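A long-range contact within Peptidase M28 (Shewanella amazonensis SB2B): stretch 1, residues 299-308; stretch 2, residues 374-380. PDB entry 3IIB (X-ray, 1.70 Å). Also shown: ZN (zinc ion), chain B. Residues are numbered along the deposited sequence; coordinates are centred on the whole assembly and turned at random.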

ATOM      1  N   LEU A 299     -20.839  -2.955  21.615  1.00  4.05           N
ATOM      2  CA  LEU A 299     -19.544  -2.840  21.004  1.00  3.18           C
ATOM      3  C   LEU A 299     -18.695  -3.945  21.602  1.00  4.20           C
ATOM      4  O   LEU A 299     -18.262  -3.860  22.752  1.00  3.90           O
ATOM      5  CB  LEU A 299     -18.939  -1.449  21.217  1.00  6.02           C
ATOM      6  CG  LEU A 299     -19.792  -0.255  20.835  1.00  2.96           C
ATOM      7  CD1 LEU A 299     -19.049   1.086  21.060  1.00  3.44           C
ATOM      8  CD2 LEU A 299     -20.173  -0.398  19.357  1.00  2.00           C
ATOM      9  N   TYR A 300     -18.559  -5.025  20.846  1.00  3.04           N
ATOM     10  CA  TYR A 300     -18.022  -6.258  21.386  1.00  5.26           C
ATOM     11  C   TYR A 300     -16.523  -6.225  21.497  1.00  4.38           C
ATOM     12  O   TYR A 300     -15.825  -5.683  20.642  1.00  4.72           O
ATOM     13  CB  TYR A 300     -18.419  -7.485  20.519  1.00  4.28           C
ATOM     14  CG  TYR A 300     -19.887  -7.871  20.539  1.00  4.59           C
ATOM     15  CD1 TYR A 300     -20.374  -8.670  21.535  1.00  6.29           C
ATOM     16  CD2 TYR A 300     -20.763  -7.467  19.545  1.00  6.62           C
ATOM     17  CE1 TYR A 300     -21.715  -9.078  21.563  1.00  6.05           C
ATOM     18  CE2 TYR A 300     -22.102  -7.838  19.576  1.00  2.29           C
ATOM     19  CZ  TYR A 300     -22.559  -8.663  20.565  1.00  7.99           C
ATOM     20  OH  TYR A 300     -23.872  -9.074  20.570  1.00  7.80           O
ATOM     21  N   ALA A 301     -16.047  -6.861  22.560  1.00  4.72           N
ATOM     22  CA  ALA A 301     -14.644  -7.111  22.810  1.00  5.86           C
ATOM     23  C   ALA A 301     -14.140  -8.337  22.062  1.00  4.70           C
ATOM     24  O   ALA A 301     -14.837  -9.348  21.916  1.00  4.79           O
ATOM     25  CB  ALA A 301     -14.393  -7.339  24.365  1.00  5.36           C
ATOM     26  N   ALA A 302     -12.877  -8.243  21.654  1.00  4.29           N
ATOM     27  CA  ALA A 302     -12.062  -9.384  21.307  1.00  4.75           C
ATOM     28  C   ALA A 302     -12.696 -10.251  20.222  1.00  4.46           C
ATOM     29  O   ALA A 302     -12.585 -11.461  20.239  1.00  3.26           O
ATOM     30  CB  ALA A 302     -11.705 -10.187  22.579  1.00  2.63           C
ATOM     31  N   GLU A 303     -13.344  -9.613  19.258  1.00  3.39           N
ATOM     32  CA  GLU A 303     -13.875 -10.357  18.104  1.00  3.70           C
ATOM     33  C   GLU A 303     -12.756 -11.032  17.315  1.00  5.42           C
ATOM     34  O   GLU A 303     -12.916 -12.151  16.863  1.00  5.07           O
ATOM     35  CB  GLU A 303     -14.720  -9.439  17.210  1.00  5.07           C
ATOM     36  CG  GLU A 303     -15.382 -10.169  16.045  1.00  5.83           C
ATOM     37  CD  GLU A 303     -14.492 -10.327  14.822  1.00 10.16           C
ATOM     38  OE1 GLU A 303     -13.449  -9.652  14.757  1.00 10.66           O
ATOM     39  OE2 GLU A 303     -14.848 -11.106  13.915  1.00 18.70           O
ATOM     40  N   GLU A 304     -11.638 -10.339  17.146  1.00  5.37           N
ATOM     41  CA  GLU A 304     -10.503 -10.818  16.341  1.00  6.17           C
ATOM     42  C   GLU A 304      -9.865 -12.080  16.901  1.00  6.86           C
ATOM     43  O   GLU A 304      -9.235 -12.828  16.168  1.00  7.60           O
ATOM     44  CB  GLU A 304      -9.431  -9.722  16.207  1.00  4.27           C
ATOM     45  CG  GLU A 304      -9.896  -8.381  15.616  1.00  8.78           C
ATOM     46  CD  GLU A 304     -10.187  -8.450  14.127  1.00 10.93           C
ATOM     47  OE1 GLU A 304     -10.172  -9.560  13.548  1.00  6.43           O
ATOM     48  OE2 GLU A 304     -10.368  -7.362  13.548  1.00 10.43           O
ATOM     49  N   LEU A 305     -10.063 -12.320  18.196  1.00  7.34           N
ATOM     50  CA  LEU A 305      -9.468 -13.455  18.866  1.00  3.69           C
ATOM     51  C   LEU A 305     -10.440 -14.644  18.959  1.00  7.31           C
ATOM     52  O   LEU A 305     -10.204 -15.568  19.731  1.00 12.71           O
ATOM     53  CB  LEU A 305      -8.985 -13.058  20.261  1.00  2.57           C
ATOM     54  CG  LEU A 305      -8.060 -11.829  20.292  1.00 10.09           C
ATOM     55  CD1 LEU A 305      -7.553 -11.662  21.752  1.00 12.28           C
ATOM     56  CD2 LEU A 305      -6.892 -11.928  19.296  1.00 16.69           C
ATOM     57  N   GLY A 306     -11.519 -14.629  18.183  1.00  6.71           N
ATOM     58  CA  GLY A 306     -12.475 -15.725  18.206  1.00  8.04           C
ATOM     59  C   GLY A 306     -13.832 -15.410  18.807  1.00  5.77           C
ATOM     60  O   GLY A 306     -14.428 -16.242  19.500  1.00  7.77           O
ATOM     61  N   LEU A 307     -14.361 -14.230  18.501  1.00  5.27           N
ATOM     62  CA  LEU A 307     -15.696 -13.859  18.981  1.00  5.92           C
ATOM     63  C   LEU A 307     -15.828 -13.960  20.498  1.00  5.50           C
ATOM     64  O   LEU A 307     -16.880 -14.256  21.000  1.00  7.44           O
ATOM     65  CB  LEU A 307     -16.797 -14.712  18.342  1.00  3.72           C
ATOM     66  CG  LEU A 307     -16.676 -15.083  16.877  1.00  8.67           C
ATOM     67  CD1 LEU A 307     -17.898 -15.943  16.439  1.00  7.36           C
ATOM     68  CD2 LEU A 307     -16.497 -13.834  16.038  1.00  9.89           C
ATOM     69  N   LEU A 308     -14.765 -13.698  21.241  1.00  8.60           N
ATOM     70  CA  LEU A 308     -14.821 -13.905  22.682  1.00  5.52           C
ATOM     71  C   LEU A 308     -15.886 -13.044  23.374  1.00  5.05           C
ATOM     72  O   LEU A 308     -16.585 -13.516  24.246  1.00  4.52           O
ATOM     73  CB  LEU A 308     -13.446 -13.649  23.324  1.00  6.68           C
ATOM     74  CG  LEU A 308     -12.299 -14.503  22.761  1.00  8.84           C
ATOM     75  CD1 LEU A 308     -10.996 -14.194  23.494  1.00  4.98           C
ATOM     76  CD2 LEU A 308     -12.609 -16.008  22.782  1.00  9.58           C
ATOM     77  N   GLY A 374     -23.904 -11.331  11.541  1.00  5.86           N
ATOM     78  CA  GLY A 374     -22.486 -11.009  11.660  1.00  6.07           C
ATOM     79  C   GLY A 374     -21.802 -11.799  12.754  1.00  7.81           C
ATOM     80  O   GLY A 374     -22.433 -12.477  13.551  1.00  6.58           O
ATOM     81  N   PRO A 375     -20.486 -11.725  12.774  1.00  7.01           N
ATOM     82  CA  PRO A 375     -19.716 -12.632  13.596  1.00  7.78           C
ATOM     83  C   PRO A 375     -20.135 -12.697  15.057  1.00  7.19           C
ATOM     84  O   PRO A 375     -20.378 -13.787  15.582  1.00  8.88           O
ATOM     85  CB  PRO A 375     -18.290 -12.083  13.472  1.00  9.91           C
ATOM     86  CG  PRO A 375     -18.270 -11.303  12.274  1.00 13.02           C
ATOM     87  CD  PRO A 375     -19.637 -10.880  11.926  1.00  9.76           C
ATOM     88  N   ASP A 376     -20.234 -11.548  15.715  1.00  4.86           N
ATOM     89  CA  ASP A 376     -20.544 -11.533  17.145  1.00  5.34           C
ATOM     90  C   ASP A 376     -21.979 -11.921  17.528  1.00  6.14           C
ATOM     91  O   ASP A 376     -22.250 -12.177  18.708  1.00  5.98           O
ATOM     92  CB  ASP A 376     -20.234 -10.160  17.700  1.00  3.72           C
ATOM     93  CG  ASP A 376     -18.757  -9.840  17.621  1.00  7.48           C
ATOM     94  OD1 ASP A 376     -17.986 -10.671  18.128  1.00  9.61           O
ATOM     95  OD2 ASP A 376     -18.379  -8.792  17.026  1.00  6.68           O
ATOM     96  N   VAL A 377     -22.887 -11.928  16.555  1.00  6.13           N
ATOM     97  CA  VAL A 377     -24.254 -12.389  16.798  1.00  8.30           C
ATOM     98  C   VAL A 377     -24.558 -13.736  16.137  1.00  7.74           C
ATOM     99  O   VAL A 377     -25.693 -14.233  16.191  1.00  6.12           O
ATOM    100  CB  VAL A 377     -25.302 -11.318  16.359  1.00  5.34           C
ATOM    101  CG1 VAL A 377     -25.029 -10.030  17.095  1.00  6.77           C
ATOM    102  CG2 VAL A 377     -25.290 -11.123  14.835  1.00  5.41           C
ATOM    103  N   SER A 378     -23.528 -14.349  15.552  1.00  8.35           N
ATOM    104  CA  SER A 378     -23.726 -15.532  14.717  1.00  9.63           C
ATOM    105  C   SER A 378     -24.079 -16.756  15.560  1.00  8.58           C
ATOM    106  O   SER A 378     -24.546 -17.748  15.006  1.00  6.86           O
ATOM    107  CB  SER A 378     -22.491 -15.823  13.860  1.00  7.73           C
ATOM    108  OG  SER A 378     -21.357 -16.151  14.657  1.00  7.10           O
HETATM  109  N   MSE A 379     -23.871 -16.678  16.890  1.00  7.09           N
HETATM  110  CA  MSE A 379     -24.191 -17.808  17.777  1.00  8.19           C
HETATM  111  C   MSE A 379     -25.613 -17.717  18.308  1.00  6.91           C
HETATM  112  O   MSE A 379     -26.126 -18.617  18.977  1.00  7.10           O
HETATM  113  CB  MSE A 379     -23.153 -17.937  18.910  1.00  6.67           C
HETATM  114  CG  MSE A 379     -23.277 -16.947  20.018  1.00  9.53           C
HETATM  115 SE   MSE A 379     -22.864 -15.155  19.488  0.75  3.29          SE
HETATM  116  CE  MSE A 379     -21.024 -15.397  19.000  1.00 11.47           C
ATOM    117  N   LEU A 380     -26.285 -16.618  18.005  1.00  6.26           N
ATOM    118  CA  LEU A 380     -27.538 -16.336  18.639  1.00  6.30           C
ATOM    119  C   LEU A 380     -28.748 -17.067  18.029  1.00  5.25           C
ATOM    120  O   LEU A 380     -29.643 -17.460  18.763  1.00  6.53           O
ATOM    121  CB  LEU A 380     -27.781 -14.806  18.745  1.00  4.94           C
ATOM    122  CG  LEU A 380     -26.724 -13.969  19.487  1.00  5.92           C
ATOM    123  CD1 LEU A 380     -27.193 -12.512  19.526  1.00  6.43           C
ATOM    124  CD2 LEU A 380     -26.465 -14.519  20.908  1.00 10.90           C
TER
HETATM  125 ZN    ZN B   1     -10.945  -8.649  11.672  0.50  5.55          ZN
HETATM  126  O   HOH W   1     -23.508 -11.927  21.163  1.00  5.88           O
HETATM  127  O   HOH W   2     -16.405 -10.811  20.145  1.00  5.87           O
HETATM  128  O   HOH W   3     -12.983  -8.853  12.269  1.00  9.11           O
HETATM  129  O   HOH W   4     -11.745 -10.165  10.402  1.00 13.32           O

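Three residues carry most of this contact: Asp 376 from the second stretch, and Tyr 300 and Leu 307 from the first. No direct hydrogen bond joins the two stretches, so they are held by packing and by two bridging waters.

Asp 376 has the largest covered area of any residue here, and it is used in an unexpected way. Its CB sits over one face of the Tyr 300 ring, 3.6 Å from the ring centroid and 22° off the ring normal, with Asp 376 CB approaching Tyr 300 CD2 to 3.3 Å. This is a CH-pi contact: the methylene of an acidic residue, slightly polarised like any aliphatic C-H group, rests against the electron-rich face of an aromatic ring. Aspartate suits the place because its CB methylene rests on the ring while its carboxylate, one bond further out, accepts a hydrogen bond from water 2. That water donates to Asp 376 OD1 at 2.6 Å and to the backbone Ala 301 O at 2.8 Å. The water thus satisfies two acceptors that could not bond each other, and ties the stretches together in doing so. Asp 376 OD1 also lies 3.4 Å from Glu 303 CG, a packing contact with the aliphatic part of that side chain.

Tyr 300 comes at the end of a strand, and its side chain, in the m rotamer, starts toward the second stretch. Tyrosine suits this position because it combines a broad ring face for Asp 376 with a hydroxyl at its tip. The hydroxyl reaches water 1, with Tyr 300 OH 2.9 Å from the water oxygen, and the same water donates to Asp 376 O at 2.8 Å. One aspartate is therefore linked to the first stretch through both its side chain and its backbone carbonyl. Val 377 CG1 approaches obliquely, 3.8 Å from Tyr 300 OH and 4.4 Å from Tyr 300 CE2, adding a small apolar contact.

Leu 307 supplies most of the apolar side-chain packing, two of the three such pairs, and Leu 307 CA lies 5.7 Å from Asp 376 CA, the closest CA pair across the two stretches. Its branched end spreads over several neighbours: Leu 307 CD2 packs against Pro 375 CB at 3.6 Å, while Leu 307 CD1 lies 4.1 Å from CE of Met 379, a selenomethionine. The compact proline ring and the flexible selenomethionine chain both present hydrocarbon to the leucine.

Leu 307 CD1 also comes within 3.4 Å of Pro 375 O. That carbonyl already accepts hydrogen bonds from Ser 378 OG at 2.7 Å and Ser 378 N at 3.2 Å, so the methyl lies beside a polar atom whose bonding needs are met within its own stretch. Pro 375 opens a 3-10 segment, where its lack of an amide hydrogen costs no bond within the turn, and its CB further contacts Glu 303 OE2 at 3.6 Å.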